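Local coordinates for protein probable chaperone (Pseudomonas aeruginosa, PDB 4JMF) that probably acts as a type III secretion chaperone of the CesT family, binding effector proteins and readying them for export, at residues Q11-L16 and L28-G33; L47-R52 and H103-L108; N2-A7 and P92-D97; K73-R78 and L86-Q91. All coordinates share one frame; numbering follows the deposited sequence.

Contact 1 of 4, residues Q11-L16 and L28-G33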
loop_
_atom_site.group_PDB
_atom_site.type_symbol
_atom_site.label_atom_id
_atom_site.label_comp_id
_atom_site.label_asym_id
_atom_site.label_seq_id
_atom_site.Cartn_x
_atom_site.Cartn_y
_atom_site.Cartn_z
ATOM N N GLN B 11 19.423 5.069 7.959
ATOM C CA GLN B 11 19.760 3.965 7.054
ATOM C C GLN B 11 19.561 4.354 5.596
ATOM O O GLN B 11 20.399 4.026 4.745
ATOM C CB GLN B 11 18.930 2.714 7.401
ATOM C CG GLN B 11 19.229 2.184 8.810
ATOM C CD GLN B 11 20.673 1.705 8.953
ATOM O OE1 GLN B 11 21.186 1.001 8.083
ATOM N NE2 GLN B 11 21.340 2.104 10.045
ATOM N N LEU B 12 18.464 5.061 5.296
ATOM C CA LEU B 12 18.220 5.475 3.916
ATOM C C LEU B 12 19.321 6.396 3.430
ATOM O O LEU B 12 19.757 6.298 2.282
ATOM C CB LEU B 12 16.862 6.166 3.768
ATOM C CG LEU B 12 16.523 6.757 2.392
ATOM C CD1 LEU B 12 16.422 5.678 1.298
ATOM C CD2 LEU B 12 15.207 7.519 2.472
ATOM N N PHE B 13 19.774 7.295 4.296
ATOM C CA PHE B 13 20.805 8.236 3.870
ATOM C C PHE B 13 22.158 7.554 3.629
ATOM O O PHE B 13 22.930 7.975 2.753
ATOM C CB PHE B 13 20.881 9.422 4.837
ATOM C CG PHE B 13 19.855 10.495 4.540
ATOM C CD1 PHE B 13 20.244 11.801 4.270
ATOM C CD2 PHE B 13 18.503 10.175 4.466
ATOM C CE1 PHE B 13 19.299 12.776 3.980
ATOM C CE2 PHE B 13 17.549 11.149 4.170
ATOM C CZ PHE B 13 17.946 12.445 3.927
ATOM N N LEU B 14 22.428 6.491 4.383
ATOM C CA LEU B 14 23.593 5.644 4.113
ATOM C C LEU B 14 23.440 4.962 2.768
ATOM O O LEU B 14 24.382 4.912 1.982
ATOM C CB LEU B 14 23.747 4.573 5.185
ATOM C CG LEU B 14 24.027 5.032 6.602
ATOM C CD1 LEU B 14 24.225 3.816 7.524
ATOM C CD2 LEU B 14 25.256 5.930 6.612
ATOM N N ALA B 15 22.245 4.433 2.509
ATOM C CA ALA B 15 21.991 3.745 1.251
ATOM C C ALA B 15 22.146 4.680 0.054
ATOM O O ALA B 15 22.682 4.289 -0.977
ATOM C CB ALA B 15 20.616 3.112 1.261
ATOM N N LEU B 16 21.690 5.922 0.195
ATOM C CA LEU B 16 21.754 6.877 -0.913
ATOM C C LEU B 16 23.062 7.663 -0.931
ATOM O O LEU B 16 23.266 8.505 -1.816
ATOM C CB LEU B 16 20.597 7.872 -0.805
ATOM C CG LEU B 16 19.204 7.263 -0.852
ATOM C CD1 LEU B 16 18.173 8.334 -0.488
ATOM C CD2 LEU B 16 18.948 6.700 -2.244
ATOM N N LEU B 28 10.713 15.276 5.283
ATOM C CA LEU B 28 11.974 15.357 4.551
ATOM C C LEU B 28 11.714 15.247 3.061
ATOM O O LEU B 28 10.886 14.446 2.626
ATOM C CB LEU B 28 12.898 14.210 4.946
ATOM C CG LEU B 28 13.756 14.445 6.180
ATOM C CD1 LEU B 28 14.447 13.152 6.605
ATOM C CD2 LEU B 28 14.788 15.524 5.865
ATOM N N SER B 29 12.442 16.024 2.271
ATOM C CA SER B 29 12.283 15.953 0.830
ATOM C C SER B 29 13.609 15.604 0.169
ATOM O O SER B 29 14.667 16.034 0.628
ATOM C CB SER B 29 11.757 17.285 0.293
ATOM O OG SER B 29 10.611 17.698 1.017
ATOM N N LEU B 30 13.533 14.836 -0.914
ATOM C CA LEU B 30 14.700 14.416 -1.682
ATOM C C LEU B 30 14.458 14.679 -3.156
ATOM O O LEU B 30 13.367 14.430 -3.651
ATOM C CB LEU B 30 14.922 12.919 -1.509
ATOM C CG LEU B 30 15.320 12.449 -0.121
ATOM C CD1 LEU B 30 15.338 10.931 -0.093
ATOM C CD2 LEU B 30 16.699 13.019 0.202
ATOM N N GLN B 31 15.466 15.184 -3.859
ATOM C CA GLN B 31 15.397 15.305 -5.308
ATOM C C GLN B 31 16.071 14.084 -5.927
ATOM O O GLN B 31 17.272 13.881 -5.764
ATOM C CB GLN B 31 16.117 16.567 -5.771
ATOM C CG GLN B 31 15.890 16.890 -7.242
ATOM C CD GLN B 31 14.501 17.433 -7.478
ATOM O OE1 GLN B 31 14.045 18.322 -6.754
ATOM N NE2 GLN B 31 13.805 16.886 -8.473
ATOM N N VAL B 32 15.302 13.247 -6.606
ATOM C CA VAL B 32 15.875 12.074 -7.250
ATOM C C VAL B 32 15.683 12.243 -8.744
ATOM O O VAL B 32 14.594 12.004 -9.274
ATOM C CB VAL B 32 15.215 10.765 -6.760
ATOM C CG1 VAL B 32 15.810 9.572 -7.474
ATOM C CG2 VAL B 32 15.399 10.611 -5.258
ATOM N N GLY B 33 16.730 12.692 -9.426
ATOM C CA GLY B 33 16.582 13.093 -10.813
ATOM C C GLY B 33 15.509 14.161 -10.875
ATOM O O GLY B 33 15.492 15.084 -10.062
#

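Contact 2 of 4, residues L47-R52 and H103-L108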
loop_
_atom_site.group_PDB
_atom_site.type_symbol
_atom_site.label_atom_id
_atom_site.label_comp_id
_atom_site.label_asym_id
_atom_site.label_seq_id
_atom_site.Cartn_x
_atom_site.Cartn_y
_atom_site.Cartn_z
ATOM N N LEU B 47 6.493 4.419 7.448
ATOM C CA LEU B 47 7.197 5.417 6.647
ATOM C C LEU B 47 6.445 5.609 5.343
ATOM O O LEU B 47 6.310 4.668 4.550
ATOM C CB LEU B 47 8.628 4.961 6.339
ATOM C CG LEU B 47 9.391 5.774 5.286
ATOM C CD1 LEU B 47 9.558 7.219 5.729
ATOM C CD2 LEU B 47 10.751 5.175 5.067
ATOM N N LEU B 48 5.960 6.826 5.126
ATOM C CA LEU B 48 5.233 7.155 3.908
ATOM C C LEU B 48 6.174 7.885 2.965
ATOM O O LEU B 48 6.795 8.862 3.364
ATOM C CB LEU B 48 4.045 8.053 4.249
ATOM C CG LEU B 48 3.167 8.566 3.109
ATOM C CD1 LEU B 48 2.286 7.436 2.546
ATOM C CD2 LEU B 48 2.314 9.749 3.597
ATOM N N MET B 49 6.301 7.402 1.729
ATOM C CA MET B 49 7.069 8.120 0.713
ATOM C C MET B 49 6.130 8.526 -0.406
ATOM O O MET B 49 5.286 7.730 -0.832
ATOM C CB MET B 49 8.169 7.234 0.118
ATOM C CG MET B 49 9.169 6.694 1.122
ATOM S SD MET B 49 10.541 5.949 0.237
ATOM C CE MET B 49 11.566 5.363 1.584
ATOM N N PHE B 50 6.275 9.744 -0.912
ATOM C CA PHE B 50 5.392 10.148 -2.003
ATOM C C PHE B 50 5.981 11.239 -2.867
ATOM O O PHE B 50 6.914 11.933 -2.461
ATOM C CB PHE B 50 4.010 10.573 -1.468
ATOM C CG PHE B 50 4.055 11.725 -0.496
ATOM C CD1 PHE B 50 3.759 13.015 -0.912
ATOM C CD2 PHE B 50 4.367 11.513 0.844
ATOM C CE1 PHE B 50 3.790 14.080 -0.003
ATOM C CE2 PHE B 50 4.399 12.570 1.757
ATOM C CZ PHE B 50 4.111 13.850 1.331
ATOM N N THR B 51 5.419 11.385 -4.066
ATOM C CA THR B 51 5.847 12.435 -4.966
ATOM C C THR B 51 4.594 13.041 -5.612
ATOM O O THR B 51 3.644 12.321 -5.958
ATOM C CB THR B 51 6.853 11.875 -6.008
ATOM O OG1 THR B 51 7.336 12.917 -6.863
ATOM C CG2 THR B 51 6.229 10.771 -6.839
ATOM N N ARG B 52 4.573 14.365 -5.728
ATOM C CA ARG B 52 3.426 15.056 -6.315
ATOM C C ARG B 52 3.567 15.059 -7.828
ATOM O O ARG B 52 4.597 15.479 -8.364
ATOM C CB ARG B 52 3.346 16.490 -5.784
ATOM C CG ARG B 52 2.218 17.340 -6.351
ATOM C CD ARG B 52 2.733 18.354 -7.366
ATOM N NE ARG B 52 1.686 19.273 -7.824
ATOM C CZ ARG B 52 1.872 20.216 -8.748
ATOM N NH1 ARG B 52 3.062 20.366 -9.324
ATOM N NH2 ARG B 52 0.864 20.997 -9.110
ATOM N N HIS B 103 14.840 0.055 -1.285
ATOM C CA HIS B 103 13.888 -0.540 -2.225
ATOM C C HIS B 103 12.567 0.235 -2.293
ATOM O O HIS B 103 12.006 0.424 -3.381
ATOM C CB HIS B 103 13.634 -2.005 -1.868
ATOM C CG HIS B 103 12.771 -2.728 -2.853
ATOM N ND1 HIS B 103 13.249 -3.209 -4.052
ATOM C CD2 HIS B 103 11.454 -3.050 -2.818
ATOM C CE1 HIS B 103 12.269 -3.804 -4.712
ATOM N NE2 HIS B 103 11.169 -3.719 -3.987
ATOM N N GLN B 104 12.067 0.681 -1.141
ATOM C CA GLN B 104 10.812 1.441 -1.116
ATOM C C GLN B 104 10.901 2.693 -1.969
ATOM O O GLN B 104 9.997 2.990 -2.757
ATOM C CB GLN B 104 10.412 1.833 0.307
ATOM C CG GLN B 104 9.020 2.476 0.378
ATOM C CD GLN B 104 8.637 2.927 1.778
ATOM O OE1 GLN B 104 9.318 2.604 2.758
ATOM N NE2 GLN B 104 7.528 3.678 1.884
ATOM N N LEU B 105 11.983 3.447 -1.808
ATOM C CA LEU B 105 12.138 4.673 -2.578
ATOM C C LEU B 105 12.300 4.348 -4.063
ATOM O O LEU B 105 11.743 5.038 -4.925
ATOM C CB LEU B 105 13.328 5.495 -2.063
ATOM C CG LEU B 105 13.635 6.806 -2.797
ATOM C CD1 LEU B 105 12.449 7.788 -2.703
ATOM C CD2 LEU B 105 14.908 7.455 -2.232
ATOM N N GLU B 106 13.045 3.288 -4.357
ATOM C CA GLU B 106 13.328 2.935 -5.740
ATOM C C GLU B 106 12.058 2.573 -6.487
ATOM O O GLU B 106 11.883 2.979 -7.640
ATOM C CB GLU B 106 14.314 1.769 -5.803
ATOM C CG GLU B 106 14.874 1.511 -7.202
ATOM C CD GLU B 106 16.271 0.919 -7.142
ATOM O OE1 GLU B 106 16.406 -0.282 -6.794
ATOM O OE2 GLU B 106 17.237 1.663 -7.436
ATOM N N GLN B 107 11.172 1.824 -5.835
ATOM C CA GLN B 107 9.907 1.453 -6.475
ATOM C C GLN B 107 9.015 2.676 -6.687
ATOM O O GLN B 107 8.306 2.766 -7.694
ATOM C CB GLN B 107 9.183 0.371 -5.670
ATOM C CG GLN B 107 9.937 -0.950 -5.605
ATOM C CD GLN B 107 10.232 -1.497 -6.988
ATOM O OE1 GLN B 107 9.316 -1.755 -7.777
ATOM N NE2 GLN B 107 11.518 -1.667 -7.297
ATOM N N LEU B 108 9.059 3.623 -5.748
ATOM C CA LEU B 108 8.329 4.879 -5.918
ATOM C C LEU B 108 8.840 5.590 -7.166
ATOM O O LEU B 108 8.066 5.932 -8.070
ATOM C CB LEU B 108 8.504 5.794 -4.701
ATOM C CG LEU B 108 7.770 7.135 -4.812
ATOM C CD1 LEU B 108 6.255 6.926 -4.943
ATOM C CD2 LEU B 108 8.093 8.053 -3.627
#

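Contact 3 of 4, residues N2-A7 and P92-D97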
loop_
_atom_site.group_PDB
_atom_site.type_symbol
_atom_site.label_atom_id
_atom_site.label_comp_id
_atom_site.label_asym_id
_atom_site.label_seq_id
_atom_site.Cartn_x
_atom_site.Cartn_y
_atom_site.Cartn_z
ATOM N N ASN B 2 10.375 10.329 16.706
ATOM C CA ASN B 2 10.420 8.905 17.043
ATOM C C ASN B 2 11.799 8.337 16.684
ATOM O O ASN B 2 12.193 8.338 15.509
ATOM C CB ASN B 2 9.306 8.170 16.281
ATOM C CG ASN B 2 9.311 6.647 16.498
ATOM O OD1 ASN B 2 10.121 6.094 17.260
ATOM N ND2 ASN B 2 8.381 5.963 15.819
ATOM N N PRO B 3 12.538 7.853 17.697
ATOM C CA PRO B 3 13.888 7.297 17.515
ATOM C C PRO B 3 13.953 6.234 16.422
ATOM O O PRO B 3 14.957 6.159 15.705
ATOM C CB PRO B 3 14.180 6.648 18.870
ATOM C CG PRO B 3 13.377 7.427 19.836
ATOM C CD PRO B 3 12.125 7.835 19.114
ATOM N N LEU B 4 12.898 5.438 16.293
ATOM C CA LEU B 4 12.863 4.368 15.294
ATOM C C LEU B 4 12.727 4.925 13.880
ATOM O O LEU B 4 13.244 4.342 12.920
ATOM C CB LEU B 4 11.712 3.397 15.586
ATOM C CG LEU B 4 11.632 2.838 17.012
ATOM C CD1 LEU B 4 10.403 1.948 17.189
ATOM C CD2 LEU B 4 12.889 2.069 17.344
ATOM N N TYR B 5 12.020 6.051 13.752
ATOM C CA TYR B 5 11.902 6.729 12.465
ATOM C C TYR B 5 13.231 7.397 12.117
ATOM O O TYR B 5 13.711 7.287 10.984
ATOM C CB TYR B 5 10.754 7.751 12.468
ATOM C CG TYR B 5 10.630 8.536 11.179
ATOM C CD1 TYR B 5 10.015 7.979 10.068
ATOM C CD2 TYR B 5 11.119 9.831 11.076
ATOM C CE1 TYR B 5 9.902 8.685 8.886
ATOM C CE2 TYR B 5 11.012 10.547 9.898
ATOM C CZ TYR B 5 10.399 9.963 8.805
ATOM O OH TYR B 5 10.272 10.661 7.615
ATOM N N ARG B 6 13.840 8.070 13.086
ATOM C CA ARG B 6 15.138 8.695 12.839
ATOM C C ARG B 6 16.164 7.657 12.375
ATOM O O ARG B 6 16.931 7.905 11.444
ATOM C CB ARG B 6 15.651 9.433 14.084
ATOM C CG ARG B 6 17.014 10.089 13.871
ATOM C CD ARG B 6 17.529 10.792 15.126
ATOM N NE ARG B 6 17.349 10.000 16.344
ATOM C CZ ARG B 6 16.532 10.331 17.346
ATOM N NH1 ARG B 6 15.812 11.448 17.284
ATOM N NH2 ARG B 6 16.437 9.546 18.413
ATOM N N ALA B 7 16.149 6.488 13.010
ATOM C CA ALA B 7 17.082 5.419 12.671
ATOM C C ALA B 7 16.850 4.913 11.253
ATOM O O ALA B 7 17.804 4.632 10.540
ATOM C CB ALA B 7 16.969 4.280 13.668
ATOM N N PRO B 92 6.001 -0.400 7.121
ATOM C CA PRO B 92 6.110 -0.311 8.580
ATOM C C PRO B 92 7.581 -0.230 8.943
ATOM O O PRO B 92 8.387 -0.924 8.312
ATOM C CB PRO B 92 5.533 -1.650 9.060
ATOM C CG PRO B 92 4.934 -2.314 7.839
ATOM C CD PRO B 92 5.697 -1.770 6.674
ATOM N N LEU B 93 7.946 0.602 9.909
ATOM C CA LEU B 93 9.358 0.721 10.289
ATOM C C LEU B 93 9.981 -0.621 10.705
ATOM O O LEU B 93 11.179 -0.833 10.524
ATOM C CB LEU B 93 9.523 1.767 11.396
ATOM C CG LEU B 93 9.153 3.208 11.041
ATOM C CD1 LEU B 93 9.272 4.125 12.260
ATOM C CD2 LEU B 93 10.015 3.736 9.900
ATOM N N GLN B 94 9.166 -1.533 11.238
ATOM C CA GLN B 94 9.639 -2.864 11.660
ATOM C C GLN B 94 10.247 -3.693 10.536
ATOM O O GLN B 94 10.996 -4.631 10.801
ATOM C CB GLN B 94 8.490 -3.677 12.261
ATOM C CG GLN B 94 8.118 -3.313 13.682
ATOM C CD GLN B 94 7.879 -1.825 13.857
ATOM O OE1 GLN B 94 7.001 -1.232 13.199
ATOM N NE2 GLN B 94 8.679 -1.199 14.728
ATOM N N LEU B 95 9.901 -3.374 9.291
ATOM C CA LEU B 95 10.370 -4.150 8.141
ATOM C C LEU B 95 11.482 -3.446 7.370
ATOM O O LEU B 95 12.012 -3.985 6.402
ATOM C CB LEU B 95 9.211 -4.419 7.173
ATOM C CG LEU B 95 8.119 -5.411 7.567
ATOM C CD1 LEU B 95 7.255 -5.761 6.343
ATOM C CD2 LEU B 95 8.745 -6.658 8.163
ATOM N N LEU B 96 11.830 -2.235 7.781
ATOM C CA LEU B 96 12.716 -1.415 6.959
ATOM C C LEU B 96 14.154 -1.422 7.460
ATOM O O LEU B 96 14.562 -0.545 8.241
ATOM C CB LEU B 96 12.198 0.023 6.846
ATOM C CG LEU B 96 10.917 0.247 6.028
ATOM C CD1 LEU B 96 10.340 1.599 6.343
ATOM C CD2 LEU B 96 11.203 0.142 4.531
ATOM N N ASP B 97 14.921 -2.410 7.010
ATOM C CA ASP B 97 16.371 -2.305 7.090
ATOM C C ASP B 97 16.884 -1.480 5.900
ATOM O O ASP B 97 16.087 -1.001 5.076
ATOM C CB ASP B 97 17.026 -3.684 7.146
ATOM C CG ASP B 97 16.865 -4.474 5.857
ATOM O OD1 ASP B 97 16.260 -3.965 4.885
ATOM O OD2 ASP B 97 17.380 -5.617 5.799
#

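Contact 4 of 4, residues K73-R78 and L86-Q91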
loop_
_atom_site.group_PDB
_atom_site.type_symbol
_atom_site.label_atom_id
_atom_site.label_comp_id
_atom_site.label_asym_id
_atom_site.label_seq_id
_atom_site.Cartn_x
_atom_site.Cartn_y
_atom_site.Cartn_z
ATOM N N LYS B 73 5.067 -1.352 -4.352
ATOM C CA LYS B 73 4.530 -0.805 -5.612
ATOM C C LYS B 73 3.646 0.360 -5.205
ATOM O O LYS B 73 2.775 0.205 -4.342
ATOM C CB LYS B 73 3.698 -1.834 -6.370
ATOM C CG LYS B 73 3.033 -1.254 -7.623
ATOM C CD LYS B 73 2.060 -2.239 -8.238
ATOM C CE LYS B 73 1.437 -1.647 -9.509
ATOM N NZ LYS B 73 0.502 -2.600 -10.174
ATOM N N PRO B 74 3.900 1.546 -5.772
ATOM C CA PRO B 74 3.176 2.714 -5.262
ATOM C C PRO B 74 1.748 2.812 -5.786
ATOM O O PRO B 74 1.358 2.136 -6.745
ATOM C CB PRO B 74 4.012 3.897 -5.768
ATOM C CG PRO B 74 4.692 3.369 -6.987
ATOM C CD PRO B 74 4.892 1.900 -6.800
ATOM N N ILE B 75 0.980 3.677 -5.135
ATOM C CA ILE B 75 -0.430 3.853 -5.410
ATOM C C ILE B 75 -0.586 5.285 -5.915
ATOM O O ILE B 75 0.143 6.168 -5.471
ATOM C CB ILE B 75 -1.221 3.702 -4.098
ATOM C CG1 ILE B 75 -0.899 2.367 -3.439
ATOM C CG2 ILE B 75 -2.724 3.872 -4.315
ATOM C CD1 ILE B 75 -1.121 1.212 -4.328
ATOM N N LEU B 76 -1.519 5.529 -6.835
ATOM C CA LEU B 76 -1.736 6.891 -7.327
ATOM C C LEU B 76 -3.114 7.385 -6.906
ATOM O O LEU B 76 -4.134 6.871 -7.364
ATOM C CB LEU B 76 -1.592 6.959 -8.849
ATOM C CG LEU B 76 -1.724 8.347 -9.476
ATOM C CD1 LEU B 76 -0.797 9.310 -8.759
ATOM C CD2 LEU B 76 -1.380 8.313 -10.946
ATOM N N GLY B 77 -3.145 8.375 -6.026
ATOM C CA GLY B 77 -4.401 8.853 -5.477
ATOM C C GLY B 77 -4.472 10.366 -5.541
ATOM O O GLY B 77 -3.567 11.025 -6.077
ATOM N N ARG B 78 -5.532 10.940 -4.993
ATOM C CA ARG B 78 -5.701 12.375 -5.151
ATOM C C ARG B 78 -6.462 13.004 -3.997
ATOM O O ARG B 78 -7.515 12.521 -3.594
ATOM C CB ARG B 78 -6.370 12.658 -6.496
ATOM C CG ARG B 78 -6.634 14.113 -6.770
ATOM C CD ARG B 78 -7.329 14.252 -8.105
ATOM N NE ARG B 78 -7.190 15.602 -8.637
ATOM C CZ ARG B 78 -7.625 15.984 -9.833
ATOM N NH1 ARG B 78 -8.252 15.118 -10.623
ATOM N NH2 ARG B 78 -7.436 17.234 -10.240
ATOM N N LEU B 86 -1.050 12.452 -5.920
ATOM C CA LEU B 86 0.152 11.991 -5.213
ATOM C C LEU B 86 0.379 10.508 -5.466
ATOM O O LEU B 86 -0.534 9.685 -5.282
ATOM C CB LEU B 86 0.024 12.243 -3.707
ATOM C CG LEU B 86 -0.271 13.658 -3.195
ATOM C CD1 LEU B 86 -0.305 13.675 -1.673
ATOM C CD2 LEU B 86 0.756 14.667 -3.704
ATOM N N LEU B 87 1.587 10.172 -5.912
ATOM C CA LEU B 87 2.012 8.778 -6.064
ATOM C C LEU B 87 2.737 8.420 -4.760
ATOM O O LEU B 87 3.636 9.141 -4.349
ATOM C CB LEU B 87 2.974 8.673 -7.250
ATOM C CG LEU B 87 3.506 7.313 -7.666
ATOM C CD1 LEU B 87 2.377 6.524 -8.276
ATOM C CD2 LEU B 87 4.648 7.470 -8.668
ATOM N N TRP B 88 2.343 7.335 -4.097
ATOM C CA TRP B 88 2.837 7.082 -2.745
ATOM C C TRP B 88 2.976 5.614 -2.434
ATOM O O TRP B 88 2.289 4.764 -3.019
ATOM C CB TRP B 88 1.901 7.702 -1.701
ATOM C CG TRP B 88 0.509 7.123 -1.725
ATOM C CD1 TRP B 88 -0.521 7.499 -2.548
ATOM C CD2 TRP B 88 -0.008 6.068 -0.897
ATOM N NE1 TRP B 88 -1.647 6.755 -2.274
ATOM C CE2 TRP B 88 -1.358 5.865 -1.270
ATOM C CE3 TRP B 88 0.537 5.276 0.125
ATOM C CZ2 TRP B 88 -2.170 4.903 -0.657
ATOM C CZ3 TRP B 88 -0.274 4.320 0.738
ATOM C CH2 TRP B 88 -1.616 4.144 0.344
ATOM N N ASN B 89 3.866 5.311 -1.492
ATOM C CA ASN B 89 3.871 3.975 -0.905
ATOM C C ASN B 89 4.164 4.066 0.584
ATOM O O ASN B 89 4.434 5.157 1.096
ATOM C CB ASN B 89 4.792 3.012 -1.663
ATOM C CG ASN B 89 6.245 3.460 -1.675
ATOM O OD1 ASN B 89 6.666 4.309 -0.875
ATOM N ND2 ASN B 89 7.027 2.872 -2.579
ATOM N N ARG B 90 4.060 2.950 1.298
ATOM C CA ARG B 90 4.232 2.990 2.749
ATOM C C ARG B 90 4.739 1.660 3.278
ATOM O O ARG B 90 4.332 0.598 2.794
ATOM C CB ARG B 90 2.914 3.341 3.441
ATOM C CG ARG B 90 3.009 3.298 4.964
ATOM C CD ARG B 90 1.987 4.209 5.598
ATOM N NE ARG B 90 0.678 3.840 5.158
ATOM C CZ ARG B 90 -0.372 4.647 5.082
ATOM N NH1 ARG B 90 -0.320 5.938 5.443
ATOM N NH2 ARG B 90 -1.488 4.122 4.634
ATOM N N GLN B 91 5.637 1.721 4.261
ATOM C CA GLN B 91 6.156 0.512 4.875
ATOM C C GLN B 91 6.204 0.693 6.373
ATOM O O GLN B 91 6.406 1.804 6.854
ATOM C CB GLN B 91 7.552 0.184 4.335
ATOM C CG GLN B 91 7.565 -0.292 2.880
ATOM C CD GLN B 91 7.174 -1.763 2.734
ATOM O OE1 GLN B 91 8.031 -2.657 2.766
ATOM N NE2 GLN B 91 5.878 -2.017 2.567
#

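Contact 1 of 4, residues Q11-L16 and L28-G33
Leu30 of strand 28-32 takes contacts from three side chains of residues 11-16. Leu16 reaches it tip to tip, CD1 standing 3.9 Å from Leu30 CD1, and Leu12 CD2 comes to 4.3 Å from that same Leu30 CD1. The other methyl meets Phe13: Leu30 CD2 is 4.0 Å from Phe13 CZ, the two side chains crossing at a slant. Leu30 has CG anti to its own carbonyl carbon (chi1 -67°), and the branch beyond CG divides its methyls between the leucines and the phenyl ring. Phe13 also touches the strand one step along the same face, its CE2 lying 4.4 Å from Leu28 CD1.

Helix 11-15 and the strand run almost parallel, 15° apart, but their axes come no closer than 12.6 Å. Side-chain ends therefore make the contact while the backbones stay well apart. Leu39 of the neighbouring strand packs on both Leu12 and Leu30, and Leu18 lies against Phe13 and Leu30. A chain of another protein pairs antiparallel with residues 30-32, continuing the sheet, and places apolar side chains on Phe13 and Leu16. Between helix and strand the touching groups are purely hydrocarbon, so burial and shape hold them together. Because side chains alone make the contact, it engages none of the strand's backbone, which pairs instead with strand 35-41 and with the chain of the other protein.

Contact 2 of 4, residues L47-R52 and H103-L108
This is a helix packed on a sheet close to the centre of the folded chain, with Leu47, Met49 and Thr51 of strand 46-53 meeting Gln104, Leu105 and Leu108 of helix 98-114. Met49 carries most of it on the strand side. Its chain runs out extended beyond CG and lays SD 3.5 Å from Leu105 CA and 3.6 Å from Leu105 CB, while CG lies 3.5 Å from Gln104 NE2. Gln104 crosses over it at a slant; with CG anti to the backbone N (chi1 -173°) and an extended chain, the amide comes to the strand. There NE2 donates to Leu47 O at 3.1 Å, nearly straight at 172°, arriving from above the carbonyl plane.

The packing belongs to the alpha+beta fold of the CesT-type secretion chaperones, where this helix covers one face of the antiparallel sheet. Gln104 NE2 also donates to Asn89 OD1 on the adjacent strand, its stronger polar partner, so the amide ties the helix to two strands. Gln104 OE1, by contrast, is buried with no polar partner, the Met49 CE and Leu47 CD2 methyls both lying to the same side of it. One turn further on, Leu108 CD2 touches Met49 CB at 3.8 Å and sits 3.7 Å from Phe50 N; Leu108 CD1 reaches Thr51 CG2 at 4.3 Å.

Contact 3 of 4, residues N2-A7 and P92-D97
Leu93 lays its CD1 methyl against the first turn of helix 3-15, overlapping backbone as much as side chain. That methyl is 3.7 Å from Tyr5 N and 3.9 Å from Leu4 C. Around it stand the roots of two side chains, with Tyr5 CB at 3.9 Å and Leu4 CB at 4.2 Å from Leu93 CD1. The branch beyond CG gives CD1 to the helix backbone, and the other methyl, CD2, lies obliquely near the Tyr5 ring. Asn2 closes the group from the start of the helix: its ND2 and Leu93 CD1 meet tip to tip, 4.1 Å apart. At the outer margin Gln94, whose CB points away from the helix, bends its amide back until NE2 is 4.4 Å from Leu4 CD1.

Asn2 does more than touch. Its OD1 accepts from Leu4 N at 3.0 Å, the N-H coming from well above the carbonyl plane, while ND2 donates to Glu41 OE2 and Asp45 OD1. Both ends of the amide are thus used, which fixes its rotation. Asp45 also pairs through its backbone with Leu93, so the two segments share a neighbour. Leu47 of strand 46-53 packs on both Tyr5 and Leu93, and Pro92 meets Pro92 of the second subunit.

Residues 93-95 form a short 3-10 turn, with Leu95 N bonded to Pro92 O at 3.0 Å, and Asp97 then caps helix 98-114. The contact is thus a connection between strand 85-92 and helix 98-114 packing, through Leu93, on the Asn-capped N-terminal turn of helix 3-15.

Contact 4 of 4, residues K73-R78 and L86-Q91
Ile75 and Trp88 exchange two backbone hydrogen bonds, Ile75 N to Trp88 O at 2.7 Å and Trp88 N to Ile75 O at 2.8 Å. Two residues on, Gly77 N donates to Leu86 O at 3.0 Å, and Leu86 N returns to Gly77 O at 2.9 Å. These two hydrogen-bonded pairs flank the non-hydrogen-bonded pair Leu76-Leu87, the alternation of antiparallel strands; as 75-78 and 85-92 follow each other in the chain, they form a beta hairpin. Its first strand, 75-78, is the outermost of the chain's sheet on this side.

On one face Ile75 and Trp88 lie side by side, pointing the same way. Trp88 has CG between the backbone N and the carbonyl carbon (chi1 62°), and its indole lies over Ile75: Ile75 CB is 3.8 Å from the centroid of the five-membered ring, 27° off the normal, a CH-pi contact. The ring edge comes near Gly77 N, in a place where Gly77 puts no side chain. Trp88 NE1 bonds to Asn65 O of the second subunit, whose Phe67 meets the indole edge-to-face, so this face serves the dimer.

On the face with Leu76 and Leu87, the Leu87 branch crosses Pro74, with Pro74 CB 3.9 Å from Leu87 CG. Helix 98-114 covers them through Leu108. Leu76 CB touches Leu87 CD1, while Leu76 CD1 lies 3.5 Å from Leu86 O. Ile75 O, already accepting from Trp88 N, takes a CA-H...O contact as well, Leu87 CA lying 3.3 Å away.

In the fold
Along the chain contact 1 closes before contacts 2 and 4 open; contact 4 falls within the span of contact 2, and contact 3 spans contacts 1 and 4 but crosses contact 2, whose helix segment comes later. Contacts 1, 2 and 4 share one antiparallel sheet. Contacts 2 and 4 are about 7 Å apart between centres, on neighbouring strands, whereas contacts 1 and 4 are about 17 Å apart, towards its two outer strands. Leu105 bridges contacts 1 and 2, Leu47 contacts 2 and 3. Helix 3-15 serves contacts 1 and 3. Near contact 1 the sheet continues into another protein's chain; contacts 3 and 4 touch the second subunit, consistent with a dimeric chaperone holding a partner.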